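PDB 6WES: Tox3, which acts as a secreted necrotrophic effector of a fungal wheat pathogen, probably recognised through host Snn3, and is represented here by the part probably left after pro-domain removal. Local coordinates for residues 9-20 and 94-104; 20-29 and 77-85. All coordinates share one frame; numbering follows the deposited sequence.

Contact 1. Residues 9-20 and 94-104; sequences FGTRSVHDCRER and CLYQLRQPFTL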
loop_
_atom_site.group_PDB
_atom_site.type_symbol
_atom_site.label_atom_id
_atom_site.label_comp_id
_atom_site.label_asym_id
_atom_site.label_seq_id
_atom_site.Cartn_x
_atom_site.Cartn_y
_atom_site.Cartn_z
ATOM N N PHE A 9 1.835 5.261 7.306
ATOM C CA PHE A 9 0.521 5.459 6.723
ATOM C C PHE A 9 -0.272 4.166 6.830
ATOM O O PHE A 9 0.291 3.064 6.886
ATOM C CB PHE A 9 0.632 5.788 5.225
ATOM C CG PHE A 9 1.460 7.003 4.931
ATOM C CD1 PHE A 9 1.092 8.259 5.427
ATOM C CD2 PHE A 9 2.624 6.900 4.203
ATOM C CE1 PHE A 9 1.870 9.389 5.162
ATOM C CE2 PHE A 9 3.390 8.024 3.936
ATOM C CZ PHE A 9 3.011 9.265 4.405
ATOM N N GLY A 10 -1.591 4.302 6.822
ATOM C CA GLY A 10 -2.434 3.127 6.835
ATOM C C GLY A 10 -3.756 3.420 6.160
ATOM O O GLY A 10 -4.330 4.506 6.341
ATOM N N THR A 11 -4.269 2.466 5.394
ATOM C CA THR A 11 -5.572 2.586 4.752
ATOM C C THR A 11 -6.368 1.313 4.990
ATOM O O THR A 11 -5.865 0.196 4.770
ATOM C CB THR A 11 -5.405 2.874 3.262
ATOM O OG1 THR A 11 -4.626 4.075 3.125
ATOM C CG2 THR A 11 -6.755 3.032 2.566
ATOM N N ARG A 12 -7.609 1.486 5.420
ATOM C CA ARG A 12 -8.571 0.406 5.552
ATOM C C ARG A 12 -9.497 0.462 4.344
ATOM O O ARG A 12 -9.877 1.552 3.893
ATOM C CB ARG A 12 -9.392 0.613 6.839
ATOM C CG ARG A 12 -10.600 -0.309 7.022
ATOM C CD ARG A 12 -11.169 -0.210 8.433
ATOM N NE ARG A 12 -10.168 -0.610 9.424
ATOM C CZ ARG A 12 -10.329 -0.499 10.745
ATOM N NH1 ARG A 12 -11.457 0.011 11.229
ATOM N NH2 ARG A 12 -9.378 -0.909 11.573
ATOM N N SER A 13 -9.926 -0.695 3.862
ATOM C CA SER A 13 -10.856 -0.708 2.742
ATOM C C SER A 13 -11.781 -1.910 2.850
ATOM O O SER A 13 -11.479 -2.888 3.539
ATOM C CB SER A 13 -10.122 -0.749 1.399
ATOM O OG SER A 13 -9.312 -1.909 1.274
ATOM N N VAL A 14 -12.909 -1.832 2.152
ATOM C CA VAL A 14 -13.893 -2.911 2.094
ATOM C C VAL A 14 -14.223 -3.146 0.624
ATOM O O VAL A 14 -14.443 -2.180 -0.126
ATOM C CB VAL A 14 -15.183 -2.536 2.859
ATOM C CG1 VAL A 14 -16.221 -3.663 2.784
ATOM C CG2 VAL A 14 -14.845 -2.195 4.307
ATOM N N HIS A 15 -14.249 -4.414 0.213
ATOM C CA HIS A 15 -14.495 -4.784 -1.176
ATOM C C HIS A 15 -15.575 -5.849 -1.276
ATOM O O HIS A 15 -15.720 -6.708 -0.396
ATOM C CB HIS A 15 -13.205 -5.308 -1.830
ATOM C CG HIS A 15 -12.191 -4.231 -2.056
ATOM N ND1 HIS A 15 -11.292 -3.837 -1.090
ATOM C CD2 HIS A 15 -11.992 -3.411 -3.113
ATOM C CE1 HIS A 15 -10.567 -2.824 -1.546
ATOM N NE2 HIS A 15 -10.966 -2.559 -2.781
ATOM N N ASP A 16 -16.286 -5.812 -2.396
ATOM C CA ASP A 16 -17.307 -6.803 -2.721
ATOM C C ASP A 16 -16.877 -7.518 -3.986
ATOM O O ASP A 16 -16.573 -6.880 -5.000
ATOM C CB ASP A 16 -18.655 -6.112 -2.889
ATOM C CG ASP A 16 -19.090 -5.443 -1.622
ATOM O OD1 ASP A 16 -18.960 -6.045 -0.538
ATOM O OD2 ASP A 16 -19.574 -4.282 -1.692
ATOM N N CYS A 17 -16.793 -8.833 -3.906
ATOM C CA CYS A 17 -16.269 -9.640 -4.996
ATOM C C CYS A 17 -17.349 -10.612 -5.460
ATOM O O CYS A 17 -18.457 -10.645 -4.913
ATOM C CB CYS A 17 -14.996 -10.372 -4.554
ATOM S SG CYS A 17 -13.603 -9.275 -4.064
ATOM N N ARG A 18 -17.016 -11.422 -6.475
ATOM C CA ARG A 18 -18.047 -12.274 -7.069
ATOM C C ARG A 18 -18.509 -13.352 -6.100
ATOM O O ARG A 18 -19.701 -13.678 -6.051
ATOM C CB ARG A 18 -17.587 -12.894 -8.394
ATOM C CG ARG A 18 -18.693 -13.761 -9.021
ATOM C CD ARG A 18 -18.467 -14.042 -10.491
ATOM N NE ARG A 18 -18.297 -12.813 -11.267
ATOM C CZ ARG A 18 -18.067 -12.797 -12.579
ATOM N NH1 ARG A 18 -17.995 -13.941 -13.257
ATOM N NH2 ARG A 18 -17.911 -11.642 -13.211
ATOM N N GLU A 19 -17.585 -13.943 -5.342
ATOM C CA GLU A 19 -17.924 -15.050 -4.458
ATOM C C GLU A 19 -18.098 -14.651 -3.003
ATOM O O GLU A 19 -18.717 -15.406 -2.249
ATOM C CB GLU A 19 -16.869 -16.162 -4.538
ATOM C CG GLU A 19 -16.797 -16.828 -5.895
ATOM C CD GLU A 19 -18.070 -17.546 -6.256
ATOM O OE1 GLU A 19 -18.701 -18.131 -5.349
ATOM O OE2 GLU A 19 -18.451 -17.493 -7.444
ATOM N N ARG A 20 -17.586 -13.494 -2.593
ATOM C CA ARG A 20 -17.647 -13.069 -1.203
ATOM C C ARG A 20 -17.729 -11.553 -1.166
ATOM O O ARG A 20 -17.032 -10.877 -1.927
ATOM C CB ARG A 20 -16.397 -13.500 -0.431
ATOM C CG ARG A 20 -16.478 -13.123 1.032
ATOM C CD ARG A 20 -15.357 -13.718 1.817
ATOM N NE ARG A 20 -15.186 -15.138 1.510
ATOM C CZ ARG A 20 -15.239 -16.114 2.414
ATOM N NH1 ARG A 20 -15.439 -15.827 3.695
ATOM N NH2 ARG A 20 -15.077 -17.377 2.034
ATOM N N CYS A 94 -10.664 -19.251 -2.987
ATOM C CA CYS A 94 -10.464 -18.001 -3.705
ATOM C C CYS A 94 -9.173 -17.347 -3.262
ATOM O O CYS A 94 -8.910 -17.222 -2.064
ATOM C CB CYS A 94 -11.614 -17.028 -3.429
ATOM S SG CYS A 94 -13.239 -17.652 -3.968
ATOM N N LEU A 95 -8.413 -16.864 -4.224
ATOM C CA LEU A 95 -7.239 -16.053 -3.956
ATOM C C LEU A 95 -7.579 -14.600 -4.254
ATOM O O LEU A 95 -8.180 -14.299 -5.287
ATOM C CB LEU A 95 -6.086 -16.496 -4.860
ATOM C CG LEU A 95 -4.814 -15.682 -4.628
ATOM C CD1 LEU A 95 -4.243 -15.878 -3.235
ATOM C CD2 LEU A 95 -3.785 -16.031 -5.676
ATOM N N TYR A 96 -7.200 -13.719 -3.354
ATOM C CA TYR A 96 -7.472 -12.291 -3.456
ATOM C C TYR A 96 -6.166 -11.532 -3.473
ATOM O O TYR A 96 -5.210 -11.911 -2.792
ATOM C CB TYR A 96 -8.262 -11.798 -2.247
ATOM C CG TYR A 96 -9.611 -12.421 -2.229
ATOM C CD1 TYR A 96 -10.675 -11.831 -2.895
ATOM C CD2 TYR A 96 -9.815 -13.621 -1.559
ATOM C CE1 TYR A 96 -11.925 -12.439 -2.906
ATOM C CE2 TYR A 96 -11.027 -14.230 -1.573
ATOM C CZ TYR A 96 -12.075 -13.631 -2.251
ATOM O OH TYR A 96 -13.296 -14.263 -2.266
ATOM N N GLN A 97 -6.131 -10.463 -4.246
ATOM C CA GLN A 97 -4.998 -9.551 -4.238
ATOM C C GLN A 97 -5.505 -8.123 -4.104
ATOM O O GLN A 97 -6.307 -7.660 -4.936
ATOM C CB GLN A 97 -4.210 -9.697 -5.524
ATOM C CG GLN A 97 -2.964 -8.824 -5.535
ATOM C CD GLN A 97 -2.076 -9.188 -6.690
ATOM O OE1 GLN A 97 -2.139 -8.562 -7.752
ATOM N NE2 GLN A 97 -1.245 -10.209 -6.495
ATOM N N LEU A 98 -5.045 -7.442 -3.065
ATOM C CA LEU A 98 -5.393 -6.054 -2.793
ATOM C C LEU A 98 -4.220 -5.182 -3.213
ATOM O O LEU A 98 -3.063 -5.480 -2.875
ATOM C CB LEU A 98 -5.647 -5.887 -1.301
ATOM C CG LEU A 98 -5.906 -4.469 -0.797
ATOM C CD1 LEU A 98 -7.130 -3.851 -1.513
ATOM C CD2 LEU A 98 -6.126 -4.536 0.689
ATOM N N ARG A 99 -4.507 -4.168 -4.012
ATOM C CA ARG A 99 -3.489 -3.259 -4.533
ATOM C C ARG A 99 -3.792 -1.876 -3.963
ATOM O O ARG A 99 -4.775 -1.227 -4.353
ATOM C CB ARG A 99 -3.515 -3.270 -6.056
ATOM C CG ARG A 99 -3.281 -4.663 -6.626
ATOM C CD ARG A 99 -3.331 -4.706 -8.142
ATOM N NE ARG A 99 -3.335 -6.091 -8.592
ATOM C CZ ARG A 99 -3.774 -6.494 -9.784
ATOM N NH1 ARG A 99 -4.212 -5.597 -10.671
ATOM N NH2 ARG A 99 -3.743 -7.777 -10.089
ATOM N N GLN A 100 -2.974 -1.429 -3.026
ATOM C CA GLN A 100 -3.260 -0.232 -2.233
ATOM C C GLN A 100 -2.201 0.838 -2.475
ATOM O O GLN A 100 -1.045 0.673 -2.035
ATOM C CB GLN A 100 -3.306 -0.636 -0.762
ATOM C CG GLN A 100 -3.470 0.519 0.233
ATOM C CD GLN A 100 -4.776 1.249 0.038
ATOM O OE1 GLN A 100 -5.840 0.728 0.380
ATOM N NE2 GLN A 100 -4.715 2.462 -0.518
ATOM N N PRO A 101 -2.512 1.931 -3.163
ATOM C CA PRO A 101 -1.523 3.000 -3.362
ATOM C C PRO A 101 -1.313 3.817 -2.100
ATOM O O PRO A 101 -2.214 3.963 -1.267
ATOM C CB PRO A 101 -2.146 3.885 -4.450
ATOM C CG PRO A 101 -3.301 3.122 -5.006
ATOM C CD PRO A 101 -3.753 2.162 -3.927
ATOM N N PHE A 102 -0.094 4.359 -1.978
ATOM C CA PHE A 102 0.242 5.367 -0.974
ATOM C C PHE A 102 1.108 6.429 -1.631
ATOM O O PHE A 102 1.913 6.122 -2.512
ATOM C CB PHE A 102 1.051 4.786 0.199
ATOM C CG PHE A 102 0.284 3.811 1.055
ATOM C CD1 PHE A 102 -0.521 4.283 2.079
ATOM C CD2 PHE A 102 0.371 2.432 0.836
ATOM C CE1 PHE A 102 -1.245 3.413 2.872
ATOM C CE2 PHE A 102 -0.350 1.528 1.634
ATOM C CZ PHE A 102 -1.150 2.030 2.651
ATOM N N THR A 103 0.933 7.679 -1.214
ATOM C CA THR A 103 1.698 8.788 -1.762
ATOM C C THR A 103 2.302 9.573 -0.614
ATOM O O THR A 103 1.618 9.864 0.370
ATOM C CB THR A 103 0.837 9.705 -2.631
ATOM O OG1 THR A 103 0.363 8.959 -3.759
ATOM C CG2 THR A 103 1.607 10.946 -3.112
ATOM N N LEU A 104 3.573 9.898 -0.755
ATOM C CA LEU A 104 4.311 10.742 0.169
ATOM C C LEU A 104 4.465 12.096 -0.512
ATOM O O LEU A 104 5.035 12.170 -1.608
ATOM C CB LEU A 104 5.673 10.081 0.389
ATOM C CG LEU A 104 6.702 10.649 1.334
ATOM C CD1 LEU A 104 6.196 10.660 2.751
ATOM C CD2 LEU A 104 7.959 9.805 1.208
HETATM O O HOH W 1 -3.638 5.346 0.858
HETATM O O HOH W 2 -6.803 -1.090 2.219
HETATM O O HOH W 3 -14.172 -16.378 -0.701
#
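Cys17 and Tyr96 meet at the edge of the tyrosine ring: Cys17 SG lies 3.8 Å from Tyr96 CE1, and the line from SG to the ring centroid is 78° off the ring normal, a sulfur-aromatic contact made by a sulfur also in the disulfide to Cys146. At the far end of the ring, the phenolic OH lies 3.7 Å from Arg20 CB. A water in the planes of both the ring and the guanidinium donates to Tyr96 OH and accepts from Arg20 NE at 2.7 Å, while Glu129 also hydrogen-bonds the hydroxyl. Leu98 and His15 cross at about a right angle, with CD1 of Leu98 3.6 Å from CE1 of His15. These residues line the interior of the beta barrel, where residues 9-20 and 94-104, on strands 2-16 and 92-105, face each other across the core without a direct hydrogen bond. Polar groups are bridged instead: one water donates to Gln100 OE1 and Thr11 O and accepts from Ser13 OG. Gln100, bent at chi2 (63°), lays its amide against CG2 of Thr11, and its NE2 donates almost straight (169°) to Pro101 O and also bonds Gln123 O. Phe102 slides past Thr11 in the opposite sense, its CE1 3.5 Å from OG1, and packs CD1 on Phe9 CB at 3.7 Å. Beyond it, Leu104 brings CD1 to the edge of the Phe9 ring, 3.9 Å from CZ.

Contact 2. Residues 20-29 and 77-85; sequences RTGIQRDVKV and AIHDFCLMN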
loop_
_atom_site.group_PDB
_atom_site.type_symbol
_atom_site.label_atom_id
_atom_site.label_comp_id
_atom_site.label_asym_id
_atom_site.label_seq_id
_atom_site.Cartn_x
_atom_site.Cartn_y
_atom_site.Cartn_z
ATOM N N ARG A 20 -17.586 -13.494 -2.593
ATOM C CA ARG A 20 -17.647 -13.069 -1.203
ATOM C C ARG A 20 -17.729 -11.553 -1.166
ATOM O O ARG A 20 -17.032 -10.877 -1.927
ATOM C CB ARG A 20 -16.397 -13.500 -0.431
ATOM C CG ARG A 20 -16.478 -13.123 1.032
ATOM C CD ARG A 20 -15.357 -13.718 1.817
ATOM N NE ARG A 20 -15.186 -15.138 1.510
ATOM C CZ ARG A 20 -15.239 -16.114 2.414
ATOM N NH1 ARG A 20 -15.439 -15.827 3.695
ATOM N NH2 ARG A 20 -15.077 -17.377 2.034
ATOM N N THR A 21 -18.560 -11.021 -0.270
ATOM C CA THR A 21 -18.681 -9.580 -0.102
ATOM C C THR A 21 -18.245 -9.161 1.297
ATOM O O THR A 21 -18.029 -9.987 2.187
ATOM C CB THR A 21 -20.113 -9.126 -0.367
ATOM O OG1 THR A 21 -20.984 -9.816 0.538
ATOM C CG2 THR A 21 -20.504 -9.476 -1.799
ATOM N N GLY A 22 -18.099 -7.849 1.472
ATOM C CA GLY A 22 -17.737 -7.283 2.758
ATOM C C GLY A 22 -16.341 -7.612 3.243
ATOM O O GLY A 22 -16.112 -7.694 4.465
ATOM N N ILE A 23 -15.381 -7.760 2.330
ATOM C CA ILE A 23 -14.017 -8.121 2.696
ATOM C C ILE A 23 -13.311 -6.856 3.148
ATOM O O ILE A 23 -13.034 -5.967 2.339
ATOM C CB ILE A 23 -13.280 -8.772 1.521
ATOM C CG1 ILE A 23 -14.065 -9.983 0.996
ATOM C CG2 ILE A 23 -11.876 -9.131 1.946
ATOM C CD1 ILE A 23 -13.484 -10.564 -0.287
ATOM N N GLN A 24 -12.973 -6.787 4.425
ATOM C CA GLN A 24 -12.252 -5.646 4.968
ATOM C C GLN A 24 -10.775 -5.983 5.154
ATOM O O GLN A 24 -10.425 -7.084 5.597
ATOM C CB GLN A 24 -12.846 -5.226 6.306
ATOM C CG GLN A 24 -12.177 -3.975 6.900
ATOM C CD GLN A 24 -12.961 -3.420 8.060
ATOM O OE1 GLN A 24 -14.072 -2.930 7.877
ATOM N NE2 GLN A 24 -12.401 -3.511 9.260
ATOM N N ARG A 25 -9.907 -5.041 4.811
ATOM C CA ARG A 25 -8.473 -5.213 5.002
ATOM C C ARG A 25 -7.857 -3.907 5.471
ATOM O O ARG A 25 -8.218 -2.836 4.976
ATOM C CB ARG A 25 -7.777 -5.565 3.679
ATOM C CG ARG A 25 -8.271 -6.851 3.019
ATOM C CD ARG A 25 -7.496 -8.043 3.540
ATOM N NE ARG A 25 -8.003 -8.506 4.820
ATOM C CZ ARG A 25 -7.337 -9.357 5.597
ATOM N NH1 ARG A 25 -7.843 -9.755 6.756
ATOM N NH2 ARG A 25 -6.161 -9.819 5.205
ATOM N N ASP A 26 -6.888 -4.008 6.382
ATOM C CA ASP A 26 -6.039 -2.895 6.794
ATOM C C ASP A 26 -4.655 -3.116 6.196
ATOM O O ASP A 26 -4.112 -4.216 6.291
ATOM C CB ASP A 26 -5.893 -2.848 8.321
ATOM C CG ASP A 26 -7.088 -2.245 9.019
ATOM O OD1 ASP A 26 -8.131 -2.070 8.370
ATOM O OD2 ASP A 26 -7.011 -1.973 10.243
ATOM N N VAL A 27 -4.085 -2.071 5.605
ATOM C CA VAL A 27 -2.744 -2.108 5.029
ATOM C C VAL A 27 -1.967 -0.952 5.638
ATOM O O VAL A 27 -2.444 0.189 5.616
ATOM C CB VAL A 27 -2.792 -1.973 3.495
ATOM C CG1 VAL A 27 -1.387 -2.016 2.912
ATOM C CG2 VAL A 27 -3.632 -3.090 2.893
ATOM N N LYS A 28 -0.803 -1.235 6.203
ATOM C CA LYS A 28 0.016 -0.188 6.805
ATOM C C LYS A 28 1.426 -0.254 6.242
ATOM O O LYS A 28 1.978 -1.343 6.031
ATOM C CB LYS A 28 0.081 -0.336 8.333
ATOM C CG LYS A 28 -1.253 -0.172 9.036
ATOM C CD LYS A 28 -1.087 -0.379 10.518
ATOM C CE LYS A 28 -2.431 -0.381 11.242
ATOM N NZ LYS A 28 -2.242 -0.554 12.721
ATOM N N VAL A 29 2.003 0.919 5.988
ATOM C CA VAL A 29 3.360 1.012 5.468
ATOM C C VAL A 29 4.143 2.035 6.274
ATOM O O VAL A 29 3.578 2.888 6.963
ATOM C CB VAL A 29 3.386 1.385 3.976
ATOM C CG1 VAL A 29 2.648 0.324 3.143
ATOM C CG2 VAL A 29 2.775 2.780 3.746
ATOM N N ALA A 77 1.211 -0.892 -2.645
ATOM C CA ALA A 77 1.417 -2.034 -1.762
ATOM C C ALA A 77 0.521 -3.179 -2.205
ATOM O O ALA A 77 -0.671 -2.967 -2.469
ATOM C CB ALA A 77 1.076 -1.627 -0.326
ATOM N N ILE A 78 1.068 -4.383 -2.272
ATOM C CA ILE A 78 0.343 -5.560 -2.740
ATOM C C ILE A 78 0.169 -6.514 -1.568
ATOM O O ILE A 78 1.147 -6.840 -0.882
ATOM C CB ILE A 78 1.126 -6.275 -3.856
ATOM C CG1 ILE A 78 1.524 -5.327 -4.980
ATOM C CG2 ILE A 78 0.323 -7.472 -4.386
ATOM C CD1 ILE A 78 0.350 -4.870 -5.809
ATOM N N HIS A 79 -1.064 -6.988 -1.353
ATOM C CA HIS A 79 -1.415 -7.900 -0.277
ATOM C C HIS A 79 -2.167 -9.074 -0.892
ATOM O O HIS A 79 -3.176 -8.866 -1.563
ATOM C CB HIS A 79 -2.317 -7.158 0.734
ATOM C CG HIS A 79 -2.949 -8.042 1.767
ATOM N ND1 HIS A 79 -2.257 -8.992 2.476
ATOM C CD2 HIS A 79 -4.225 -8.087 2.225
ATOM C CE1 HIS A 79 -3.074 -9.599 3.320
ATOM N NE2 HIS A 79 -4.276 -9.061 3.189
ATOM N N ASP A 80 -1.679 -10.298 -0.679
ATOM C CA ASP A 80 -2.325 -11.515 -1.170
ATOM C C ASP A 80 -2.904 -12.312 -0.002
ATOM O O ASP A 80 -2.269 -12.427 1.050
ATOM C CB ASP A 80 -1.305 -12.398 -1.915
ATOM C CG ASP A 80 -0.607 -11.654 -3.041
ATOM O OD1 ASP A 80 -1.322 -11.089 -3.890
ATOM O OD2 ASP A 80 0.654 -11.607 -3.070
ATOM N N PHE A 81 -4.114 -12.851 -0.167
ATOM C CA PHE A 81 -4.691 -13.697 0.877
ATOM C C PHE A 81 -5.697 -14.642 0.247
ATOM O O PHE A 81 -6.175 -14.407 -0.856
ATOM C CB PHE A 81 -5.337 -12.879 2.020
ATOM C CG PHE A 81 -6.443 -11.962 1.574
ATOM C CD1 PHE A 81 -6.155 -10.752 0.971
ATOM C CD2 PHE A 81 -7.773 -12.316 1.760
ATOM C CE1 PHE A 81 -7.173 -9.908 0.548
ATOM C CE2 PHE A 81 -8.796 -11.479 1.329
ATOM C CZ PHE A 81 -8.495 -10.279 0.737
ATOM N N CYS A 82 -6.007 -15.712 0.974
ATOM C CA CYS A 82 -6.894 -16.772 0.509
ATOM C C CYS A 82 -8.114 -16.860 1.419
ATOM O O CYS A 82 -8.025 -16.638 2.631
ATOM C CB CYS A 82 -6.185 -18.140 0.513
ATOM S SG CYS A 82 -5.076 -18.523 -0.910
ATOM N N LEU A 83 -9.260 -17.188 0.829
ATOM C CA LEU A 83 -10.455 -17.485 1.603
ATOM C C LEU A 83 -11.072 -18.753 1.037
ATOM O O LEU A 83 -10.950 -19.051 -0.156
ATOM C CB LEU A 83 -11.512 -16.370 1.563
ATOM C CG LEU A 83 -11.094 -14.985 2.117
ATOM C CD1 LEU A 83 -12.100 -13.936 1.766
ATOM C CD2 LEU A 83 -10.867 -15.042 3.617
ATOM N N MET A 84 -11.764 -19.481 1.896
ATOM C CA MET A 84 -12.386 -20.735 1.509
ATOM C C MET A 84 -13.829 -20.748 1.984
ATOM O O MET A 84 -14.139 -20.260 3.075
ATOM C CB MET A 84 -11.642 -21.894 2.135
ATOM C CG MET A 84 -12.346 -23.215 1.958
ATOM S SD MET A 84 -11.229 -24.584 2.222
ATOM C CE MET A 84 -11.267 -24.756 3.999
ATOM N N ASN A 85 -14.708 -21.273 1.138
ATOM C CA ASN A 85 -16.095 -21.545 1.493
ATOM C C ASN A 85 -16.197 -23.059 1.623
ATOM O O ASN A 85 -16.234 -23.761 0.606
ATOM C CB ASN A 85 -17.017 -21.045 0.378
ATOM C CG ASN A 85 -18.491 -21.324 0.642
ATOM O OD1 ASN A 85 -18.853 -22.201 1.430
ATOM N ND2 ASN A 85 -19.356 -20.587 -0.048
#
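Bends at chi2 (-88°) and chi3 (81°) fold Arg25 over Phe81 and bring its guanidinium to His79. Arg25 lies on strand 23-36, and His79 and Phe81 on strand 72-85; the strands face each other across the beta barrel, and these side chains meet inside it. Arg25 CD lies over one face of the Phe81 ring, 3.9 Å from its centroid as a CH-pi contact, and Arg25 CZ lies 4.8 Å from that centroid, nearly over it, a cation-pi contact with the guanidinium and phenyl planes 41° apart. NE donates to the Gln24 carbonyl and NH2 to His79 NE2 at 2.9 Å, two bonds that limit rotation of the guanidinium. The guanidinium and imidazole planes are nearly coplanar. NE2 accepts, consistent with a neutral imidazole protonated on ND1, which makes a weak hydrogen bond with Asp56; the arginine would favour that state, the carboxylate less so. Ile23 packs CG2 against Phe81 CZ, and its CD1 meets Leu83 CD1 tip to tip. At the other end, Val27 CG1 and Val29 CG1 both approach Ala77 CB. Leu83 CB and CD1 lie over one face of the Arg20 guanidinium, and Arg20 NH2 makes a weak hydrogen bond of 3.2 Å to Met84 O.

Contacts 1 and 2 lie side by side in one barrel, their centres 6 Å apart. Strands 2-16 and 23-36 are adjacent in the sheet, as are 72-85 and 92-105, so each contact spans the interior between the same two hairpins. Along the chain, contact 2 is nested inside the loop of chain closed by contact 1. Arg20 belongs to both. On the first hairpin, Arg12 NE pairs with Asp26 OD1 at 2.7 Å as a salt bridge; on the second, Gln97 NE2 lies 2.8 Å from Asp80 OD1, a probable hydrogen bond. Inside, the Tyr96 and Phe81 rings meet with planes about 15° apart, and Leu98 touches Arg25 and Val27, joining the two sets of packed side chains.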